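Local coordinates for protein 6-phosphogluconate dehydratase (Shewanella oneidensis, PDB 2GP4) that catalyses the dehydration of 6-phosphogluconate to 2-dehydro-3-deoxy-6-phosphogluconate and is captured here as an apo form without its iron-sulfur cluster, at residues D341-L346 with G438-L443; G448-K453 with I543-E548; H461-A466 with D567-E572. All blocks are in the same frame, centred on the assembly; numbering follows the deposited sequence.

Contact 1 (D341-L346 with G438-L443)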
loop_
_atom_site.group_PDB
_atom_site.type_symbol
_atom_site.label_atom_id
_atom_site.label_comp_id
_atom_site.label_asym_id
_atom_site.label_seq_id
_atom_site.Cartn_x
_atom_site.Cartn_y
_atom_site.Cartn_z
ATOM N N ASP A 341 1.438 4.298 -14.595
ATOM C CA ASP A 341 0.930 3.626 -15.794
ATOM C C ASP A 341 0.742 2.131 -15.526
ATOM O O ASP A 341 -0.192 1.518 -16.042
ATOM C CB ASP A 341 1.869 3.817 -16.979
ATOM C CG ASP A 341 2.127 5.273 -17.298
ATOM O OD1 ASP A 341 3.189 5.786 -16.893
ATOM O OD2 ASP A 341 1.282 5.902 -17.965
ATOM N N ASP A 342 1.636 1.548 -14.723
ATOM C CA ASP A 342 1.499 0.154 -14.319
ATOM C C ASP A 342 0.226 -0.051 -13.505
ATOM O O ASP A 342 -0.544 -0.956 -13.792
ATOM C CB ASP A 342 2.713 -0.324 -13.518
ATOM C CG ASP A 342 4.031 -0.104 -14.251
ATOM O OD1 ASP A 342 4.069 -0.188 -15.501
ATOM O OD2 ASP A 342 5.039 0.151 -13.558
ATOM N N PHE A 343 0.006 0.804 -12.505
ATOM C CA PHE A 343 -1.140 0.674 -11.602
ATOM C C PHE A 343 -2.464 0.826 -12.343
ATOM O O PHE A 343 -3.376 0.010 -12.180
ATOM C CB PHE A 343 -1.058 1.694 -10.460
ATOM C CG PHE A 343 -0.131 1.290 -9.349
ATOM C CD1 PHE A 343 -0.589 0.512 -8.289
ATOM C CD2 PHE A 343 1.197 1.696 -9.353
ATOM C CE1 PHE A 343 0.263 0.136 -7.260
ATOM C CE2 PHE A 343 2.055 1.329 -8.323
ATOM C CZ PHE A 343 1.587 0.547 -7.277
ATOM N N SER A 344 -2.540 1.873 -13.163
ATOM C CA SER A 344 -3.747 2.256 -13.884
ATOM C C SER A 344 -4.148 1.198 -14.912
ATOM O O SER A 344 -5.328 0.872 -15.042
ATOM C CB SER A 344 -3.532 3.619 -14.558
ATOM O OG SER A 344 -4.702 4.101 -15.183
ATOM N N GLU A 345 -3.162 0.651 -15.619
ATOM C CA GLU A 345 -3.420 -0.358 -16.649
ATOM C C GLU A 345 -3.702 -1.743 -16.060
ATOM O O GLU A 345 -4.492 -2.510 -16.621
ATOM C CB GLU A 345 -2.304 -0.373 -17.711
ATOM C CG GLU A 345 -2.346 0.879 -18.597
ATOM C CD GLU A 345 -1.083 1.147 -19.406
ATOM O OE1 GLU A 345 -0.197 0.267 -19.492
ATOM O OE2 GLU A 345 -0.991 2.264 -19.976
ATOM N N LEU A 346 -3.080 -2.051 -14.926
ATOM C CA LEU A 346 -3.386 -3.282 -14.198
ATOM C C LEU A 346 -4.791 -3.238 -13.630
ATOM O O LEU A 346 -5.520 -4.237 -13.685
ATOM C CB LEU A 346 -2.383 -3.540 -13.074
ATOM C CG LEU A 346 -1.019 -4.077 -13.508
ATOM C CD1 LEU A 346 -0.043 -4.050 -12.359
ATOM C CD2 LEU A 346 -1.130 -5.485 -14.102
ATOM N N GLY A 438 -10.203 -2.478 -10.749
ATOM C CA GLY A 438 -9.720 -1.985 -9.462
ATOM C C GLY A 438 -9.985 -0.519 -9.148
ATOM O O GLY A 438 -9.690 -0.053 -8.043
ATOM N N GLY A 439 -10.525 0.218 -10.112
ATOM C CA GLY A 439 -10.879 1.624 -9.903
ATOM C C GLY A 439 -9.735 2.603 -9.669
ATOM O O GLY A 439 -9.977 3.733 -9.247
ATOM N N LEU A 440 -8.496 2.184 -9.928
ATOM C CA LEU A 440 -7.340 3.071 -9.769
ATOM C C LEU A 440 -6.906 3.633 -11.119
ATOM O O LEU A 440 -6.354 2.906 -11.940
ATOM C CB LEU A 440 -6.166 2.325 -9.135
ATOM C CG LEU A 440 -5.308 2.948 -8.021
ATOM C CD1 LEU A 440 -3.951 2.264 -7.997
ATOM C CD2 LEU A 440 -5.142 4.462 -8.127
ATOM N N LYS A 441 -7.154 4.920 -11.347
ATOM C CA LYS A 441 -6.816 5.546 -12.632
ATOM C C LYS A 441 -5.768 6.653 -12.541
ATOM O O LYS A 441 -5.727 7.424 -11.576
ATOM C CB LYS A 441 -8.073 6.088 -13.336
ATOM C CG LYS A 441 -9.109 5.025 -13.764
ATOM C CD LYS A 441 -8.481 3.764 -14.368
ATOM C CE LYS A 441 -7.935 4.009 -15.765
ATOM N NZ LYS A 441 -7.234 2.809 -16.272
ATOM N N LEU A 442 -4.932 6.727 -13.571
ATOM C CA LEU A 442 -3.975 7.814 -13.719
ATOM C C LEU A 442 -4.643 9.031 -14.354
ATOM O O LEU A 442 -5.428 8.900 -15.293
ATOM C CB LEU A 442 -2.791 7.345 -14.577
ATOM C CG LEU A 442 -1.750 8.348 -15.077
ATOM C CD1 LEU A 442 -0.937 8.976 -13.939
ATOM C CD2 LEU A 442 -0.848 7.650 -16.062
ATOM N N LEU A 443 -4.332 10.214 -13.839
ATOM C CA LEU A 443 -4.776 11.455 -14.468
ATOM C C LEU A 443 -3.564 12.240 -14.969
ATOM O O LEU A 443 -2.589 12.417 -14.233
ATOM C CB LEU A 443 -5.631 12.293 -13.508
ATOM C CG LEU A 443 -6.907 11.644 -12.942
ATOM C CD1 LEU A 443 -7.438 12.425 -11.754
ATOM C CD2 LEU A 443 -8.008 11.459 -13.996
#
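Ser344 overlaps the start of the Leu442 side chain, with Ser344 CB 3.8 Å from Leu442 CB. Its hydroxyl goes on to grip the strand. Ser344 OG is anti to the backbone N (chi1 -175°), which carries it off the helix towards the strand. There it accepts two bonds. One comes from the backbone, Leu442 N to Ser344 OG at 3.1 Å, and is fairly straight. The other comes from Lys441 NZ, 3.0 Å from Ser344 OG. The Lys441 chain starts away from the helix and bends at chi2 and chi3, which folds the amine back. The same NZ also bonds Ser344 O at 3.0 Å. It approaches that carbonyl from above its plane, 56° out, and so does not use a lone pair. The amine has a further partner, Asp348, in a salt bridge just beyond the helix segment.

The contact sets helix 340-347, from the N-terminal family region, against strand 440-445, an outermost strand of the mixed C-terminal sheet. The two short axes run at 132° to each other and approach to 6.6 Å. Where they meet, Ser344 CA makes a CH...O contact with Leu440 O.

One apolar touch and one methyl-to-carboxylate touch lie beside the polar contact. Leu440 runs alongside Phe343, pointing the same way, and Leu440 CD1 reaches Phe343 CD1 at 3.8 Å. The approach to the ring is oblique. The Phe343 ring continues away from the strand, into residues of helices 304-316 and 322-333. On the other side of Ser344 along the strand, Leu442 CD2 comes to 3.3 Å from Asp341 OD2. Asp341 OD1 is engaged by Arg449 of the next strand, in a salt bridge.

Contact 2 (G448-K453 with I543-E548)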
loop_
_atom_site.group_PDB
_atom_site.type_symbol
_atom_site.label_atom_id
_atom_site.label_comp_id
_atom_site.label_asym_id
_atom_site.label_seq_id
_atom_site.Cartn_x
_atom_site.Cartn_y
_atom_site.Cartn_z
ATOM N N GLY A 448 -0.106 18.172 -14.384
ATOM C CA GLY A 448 0.882 17.143 -14.066
ATOM C C GLY A 448 0.314 15.736 -14.054
ATOM O O GLY A 448 -0.379 15.326 -14.983
ATOM N N ARG A 449 0.621 14.992 -12.997
ATOM C CA ARG A 449 0.175 13.610 -12.864
ATOM C C ARG A 449 -0.403 13.387 -11.472
ATOM O O ARG A 449 0.174 13.825 -10.474
ATOM C CB ARG A 449 1.335 12.641 -13.125
ATOM C CG ARG A 449 1.921 12.715 -14.546
ATOM C CD ARG A 449 3.263 11.958 -14.681
ATOM N NE ARG A 449 3.121 10.524 -14.409
ATOM C CZ ARG A 449 2.724 9.619 -15.301
ATOM N NH1 ARG A 449 2.418 9.983 -16.543
ATOM N NH2 ARG A 449 2.622 8.343 -14.952
ATOM N N ALA A 450 -1.551 12.717 -11.412
ATOM C CA ALA A 450 -2.164 12.336 -10.142
ATOM C C ALA A 450 -2.848 10.975 -10.269
ATOM O O ALA A 450 -2.886 10.386 -11.343
ATOM C CB ALA A 450 -3.159 13.404 -9.697
ATOM N N VAL A 451 -3.380 10.468 -9.166
ATOM C CA VAL A 451 -4.203 9.264 -9.209
ATOM C C VAL A 451 -5.591 9.555 -8.637
ATOM O O VAL A 451 -5.779 10.525 -7.901
ATOM C CB VAL A 451 -3.535 8.047 -8.499
ATOM C CG1 VAL A 451 -2.251 7.631 -9.222
ATOM C CG2 VAL A 451 -3.253 8.340 -7.036
ATOM N N ILE A 452 -6.556 8.716 -9.005
ATOM C CA ILE A 452 -7.929 8.828 -8.530
ATOM C C ILE A 452 -8.523 7.436 -8.314
ATOM O O ILE A 452 -8.310 6.533 -9.133
ATOM C CB ILE A 452 -8.821 9.679 -9.510
ATOM C CG1 ILE A 452 -10.233 9.889 -8.941
ATOM C CG2 ILE A 452 -8.876 9.050 -10.912
ATOM C CD1 ILE A 452 -11.000 11.050 -9.569
ATOM N N LYS A 453 -9.239 7.271 -7.197
ATOM C CA LYS A 453 -10.091 6.107 -6.988
ATOM C C LYS A 453 -11.529 6.414 -7.382
ATOM O O LYS A 453 -12.176 7.291 -6.795
ATOM C CB LYS A 453 -10.037 5.609 -5.542
ATOM C CG LYS A 453 -8.822 4.735 -5.219
ATOM C CD LYS A 453 -8.672 3.504 -6.122
ATOM C CE LYS A 453 -9.801 2.499 -5.934
ATOM N NZ LYS A 453 -9.938 2.026 -4.528
ATOM N N ILE A 543 -5.528 13.015 -6.368
ATOM C CA ILE A 543 -4.617 13.013 -5.213
ATOM C C ILE A 543 -3.171 12.713 -5.624
ATOM O O ILE A 543 -2.926 12.199 -6.719
ATOM C CB ILE A 543 -5.072 12.000 -4.111
ATOM C CG1 ILE A 543 -5.083 10.559 -4.645
ATOM C CG2 ILE A 543 -6.438 12.379 -3.546
ATOM C CD1 ILE A 543 -5.217 9.489 -3.570
ATOM N N HIS A 544 -2.218 13.026 -4.739
ATOM C CA HIS A 544 -0.786 12.817 -5.015
ATOM C C HIS A 544 -0.293 13.655 -6.208
ATOM O O HIS A 544 0.735 13.336 -6.811
ATOM C CB HIS A 544 -0.470 11.320 -5.250
ATOM C CG HIS A 544 -0.919 10.419 -4.141
ATOM N ND1 HIS A 544 -0.523 9.104 -4.049
ATOM C CD2 HIS A 544 -1.729 10.642 -3.078
ATOM C CE1 HIS A 544 -1.071 8.554 -2.979
ATOM N NE2 HIS A 544 -1.807 9.467 -2.372
ATOM N N LEU A 545 -1.024 14.726 -6.530
ATOM C CA LEU A 545 -0.646 15.628 -7.624
ATOM C C LEU A 545 0.831 16.012 -7.564
ATOM O O LEU A 545 1.362 16.380 -6.509
ATOM C CB LEU A 545 -1.526 16.888 -7.665
ATOM C CG LEU A 545 -1.292 17.817 -8.865
ATOM C CD1 LEU A 545 -1.448 17.086 -10.203
ATOM C CD2 LEU A 545 -2.203 19.036 -8.819
ATOM N N THR A 546 1.472 15.913 -8.721
ATOM C CA THR A 546 2.905 16.051 -8.850
ATOM C C THR A 546 3.202 16.740 -10.184
ATOM O O THR A 546 2.586 16.398 -11.208
ATOM C CB THR A 546 3.587 14.664 -8.763
ATOM O OG1 THR A 546 3.218 14.035 -7.526
ATOM C CG2 THR A 546 5.113 14.780 -8.826
ATOM N N PRO A 547 4.131 17.723 -10.177
ATOM C CA PRO A 547 4.889 18.236 -9.017
ATOM C C PRO A 547 4.006 18.926 -7.978
ATOM O O PRO A 547 3.024 19.580 -8.338
ATOM C CB PRO A 547 5.856 19.251 -9.648
ATOM C CG PRO A 547 5.925 18.886 -11.088
ATOM C CD PRO A 547 4.538 18.406 -11.419
ATOM N N GLU A 548 4.344 18.762 -6.701
ATOM C CA GLU A 548 3.614 19.427 -5.622
ATOM C C GLU A 548 3.808 20.945 -5.683
ATOM O O GLU A 548 4.634 21.437 -6.463
ATOM C CB GLU A 548 3.980 18.854 -4.241
ATOM C CG GLU A 548 5.402 19.087 -3.744
ATOM C CD GLU A 548 5.587 18.605 -2.302
ATOM O OE1 GLU A 548 6.142 17.500 -2.096
ATOM O OE2 GLU A 548 5.163 19.321 -1.365
#
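Ile543 CG1 sits between its backbone N and carbonyl carbon (chi1 62°). Val451 CG1 is anti to the carbonyl carbon (chi1 -64°), which leaves CG2 in the same crowded place between N and carbonyl carbon. These torsions bring the two branches together at a slant, with Val451 CG2 3.7 Å from Ile543 CG1. Val451 CG2 also lies over one face of the His544 ring.

Strand 448-453 pairs here with strand 541-546 inside the mixed sheet of the C-terminal region; its other neighbour is 440-445. The pairing is antiparallel. Val451 and Ile543 form a hydrogen-bonded pair, with Ile543 N to Val451 O at 2.9 Å and Val451 N to Ile543 O at 3.0 Å. Arg449 and Thr546 form the next. Arg449 N to Thr546 O is nearly straight, at 3.0 Å, but the return bond from Thr546 N to Arg449 O is weak, at 132°. Between the pairs the register slips by one residue in a beta bulge, where the chain turns a corner at His544. Ala450 CB comes to 3.2 Å from Ile543 O beside it. Thr546 OG1 donates to His544 O at 2.7 Å, a bond within the segment that spans the corner.

The bonds across the contact all join backbone atoms, which implies that strand pairing owes little to side-chain polarity.

Contact 3 (H461-A466 with D567-E572)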
loop_
_atom_site.group_PDB
_atom_site.type_symbol
_atom_site.label_atom_id
_atom_site.label_comp_id
_atom_site.label_asym_id
_atom_site.label_seq_id
_atom_site.Cartn_x
_atom_site.Cartn_y
_atom_site.Cartn_z
ATOM N N HIS A 461 -20.704 11.311 -11.632
ATOM C CA HIS A 461 -19.807 12.186 -10.870
ATOM C C HIS A 461 -18.321 12.049 -11.233
ATOM O O HIS A 461 -17.471 12.620 -10.546
ATOM C CB HIS A 461 -19.985 11.968 -9.352
ATOM C CG HIS A 461 -21.361 12.273 -8.841
ATOM N ND1 HIS A 461 -22.012 11.463 -7.934
ATOM C CD2 HIS A 461 -22.211 13.294 -9.109
ATOM C CE1 HIS A 461 -23.201 11.972 -7.661
ATOM N NE2 HIS A 461 -23.348 13.081 -8.363
ATOM N N ARG A 462 -18.009 11.311 -12.300
ATOM C CA ARG A 462 -16.611 11.046 -12.680
ATOM C C ARG A 462 -15.969 12.128 -13.549
ATOM O O ARG A 462 -14.764 12.085 -13.816
ATOM C CB ARG A 462 -16.467 9.666 -13.346
ATOM C CG ARG A 462 -16.547 8.504 -12.359
ATOM C CD ARG A 462 -16.402 7.150 -13.031
ATOM N NE ARG A 462 -16.722 6.076 -12.091
ATOM C CZ ARG A 462 -16.673 4.773 -12.363
ATOM N NH1 ARG A 462 -16.313 4.337 -13.565
ATOM N NH2 ARG A 462 -16.986 3.898 -11.418
ATOM N N VAL A 463 -16.772 13.093 -13.989
ATOM C CA VAL A 463 -16.283 14.237 -14.760
ATOM C C VAL A 463 -16.799 15.525 -14.119
ATOM O O VAL A 463 -18.007 15.738 -14.048
ATOM C CB VAL A 463 -16.746 14.175 -16.252
ATOM C CG1 VAL A 463 -16.238 15.383 -17.034
ATOM C CG2 VAL A 463 -16.288 12.880 -16.917
ATOM N N VAL A 464 -15.883 16.366 -13.645
ATOM C CA VAL A 464 -16.241 17.671 -13.099
ATOM C C VAL A 464 -15.366 18.761 -13.711
ATOM O O VAL A 464 -14.135 18.705 -13.633
ATOM C CB VAL A 464 -16.146 17.733 -11.545
ATOM C CG1 VAL A 464 -16.427 19.157 -11.029
ATOM C CG2 VAL A 464 -17.100 16.738 -10.888
ATOM N N GLU A 465 -16.023 19.735 -14.335
ATOM C CA GLU A 465 -15.375 20.935 -14.828
ATOM C C GLU A 465 -16.013 22.116 -14.101
ATOM O O GLU A 465 -17.194 22.418 -14.303
ATOM C CB GLU A 465 -15.542 21.057 -16.341
ATOM C CG GLU A 465 -14.743 22.192 -16.965
ATOM C CD GLU A 465 -15.035 22.373 -18.445
ATOM O OE1 GLU A 465 -14.634 21.503 -19.247
ATOM O OE2 GLU A 465 -15.663 23.391 -18.807
ATOM N N ALA A 466 -15.229 22.762 -13.241
ATOM C CA ALA A 466 -15.746 23.759 -12.312
ATOM C C ALA A 466 -14.662 24.759 -11.885
ATOM O O ALA A 466 -13.478 24.423 -11.906
ATOM C CB ALA A 466 -16.329 23.064 -11.097
ATOM N N ASP A 567 -11.360 14.849 -15.333
ATOM C CA ASP A 567 -12.030 13.877 -16.177
ATOM C C ASP A 567 -11.444 12.492 -15.915
ATOM O O ASP A 567 -10.370 12.153 -16.415
ATOM C CB ASP A 567 -11.876 14.272 -17.651
ATOM C CG ASP A 567 -12.842 13.539 -18.565
ATOM O OD1 ASP A 567 -12.986 12.300 -18.441
ATOM O OD2 ASP A 567 -13.454 14.210 -19.428
ATOM N N ALA A 568 -12.157 11.697 -15.124
ATOM C CA ALA A 568 -11.717 10.344 -14.776
ATOM C C ALA A 568 -12.068 9.342 -15.868
ATOM O O ALA A 568 -11.634 8.190 -15.835
ATOM C CB ALA A 568 -12.308 9.920 -13.442
ATOM N N LEU A 569 -12.856 9.796 -16.835
ATOM C CA LEU A 569 -13.270 8.982 -17.971
ATOM C C LEU A 569 -12.141 8.882 -19.001
ATOM O O LEU A 569 -11.822 7.791 -19.477
ATOM C CB LEU A 569 -14.503 9.614 -18.621
ATOM C CG LEU A 569 -15.731 8.793 -19.015
ATOM C CD1 LEU A 569 -16.613 9.657 -19.914
ATOM C CD2 LEU A 569 -15.380 7.474 -19.703
ATOM N N THR A 570 -11.548 10.023 -19.352
ATOM C CA THR A 570 -10.463 10.052 -20.337
ATOM C C THR A 570 -9.091 10.018 -19.681
ATOM O O THR A 570 -8.108 9.660 -20.322
ATOM C CB THR A 570 -10.550 11.280 -21.286
ATOM O OG1 THR A 570 -10.637 12.486 -20.515
ATOM C CG2 THR A 570 -11.765 11.177 -22.204
ATOM N N GLY A 571 -9.030 10.381 -18.402
ATOM C CA GLY A 571 -7.772 10.418 -17.668
ATOM C C GLY A 571 -7.143 11.793 -17.753
ATOM O O GLY A 571 -5.928 11.948 -17.625
ATOM N N GLU A 572 -7.982 12.796 -17.976
ATOM C CA GLU A 572 -7.526 14.164 -18.148
ATOM C C GLU A 572 -7.652 14.956 -16.845
ATOM O O GLU A 572 -8.663 14.868 -16.146
ATOM C CB GLU A 572 -8.305 14.852 -19.277
ATOM C CG GLU A 572 -7.639 16.122 -19.832
ATOM C CD GLU A 572 -8.562 16.962 -20.732
ATOM O OE1 GLU A 572 -9.711 16.541 -21.004
ATOM O OE2 GLU A 572 -8.130 18.054 -21.167
#
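Val463 packs beside Asp567, and the two form a non-hydrogen-bonded antiparallel pair at the end of strand 563-567. That strand turns back into 572-575 through a beta hairpin with a G1 bulge, in which Gly571 and Glu572 both face Asp567. An Asx motif at Asp567 stabilises the turn.

From Val463 CB the side chain forks. CG1 is anti to the backbone N (chi1 179°) and reaches Asp567 OD2 at 3.9 Å. CG2 takes the other side. It lies 3.7 Å from Asp567 OD1, and it also touches Leu569 CB at 4.1 Å. The valine therefore spans the carboxylate with its two methyls, and the two side chains point the same way.

The carboxylate is busy within its own turn. Asp567 OD1 accepts a bond from Thr570 N at 2.8 Å, with the donor above the carboxylate plane by 45°. A second, weak bond comes from Leu569 N. These bonds tie the acid to the turn while its flank rests on Val463.

One backbone bond joins the segments, Ala568 N to Arg462 O. The Arg462 chain extends away, and its NE bonds Val457 O. Its CB stays near Ala568, whose own CB packs close to the carbonyl: Ala568 CB is 3.3 Å from Arg462 O.

How the contacts relate
Contact 1 comes first along the chain. It closes the 91 residues from helix 340-347 to strand 440-445, and it joins the N-terminal helical part to the sheet. Contact 2 then opens at 448-453, but contact 3 opens at 461-466 before contact 2 closes at 543-548. Contact 3 closes last, at 567-572, so these two loops cross. Contact 2 joins strands 448-453 and 541-546. Contact 3 joins the start of strand 463-471 to the turn between 563-567 and 572-575. All three reach one mixed sheet, in which 440-445 pairs with 448-453. Leu443 CD2 of contact 1 packs on Asp567 O of contact 3, and Ile452 CD1 of contact 2 meets Ala568 CB.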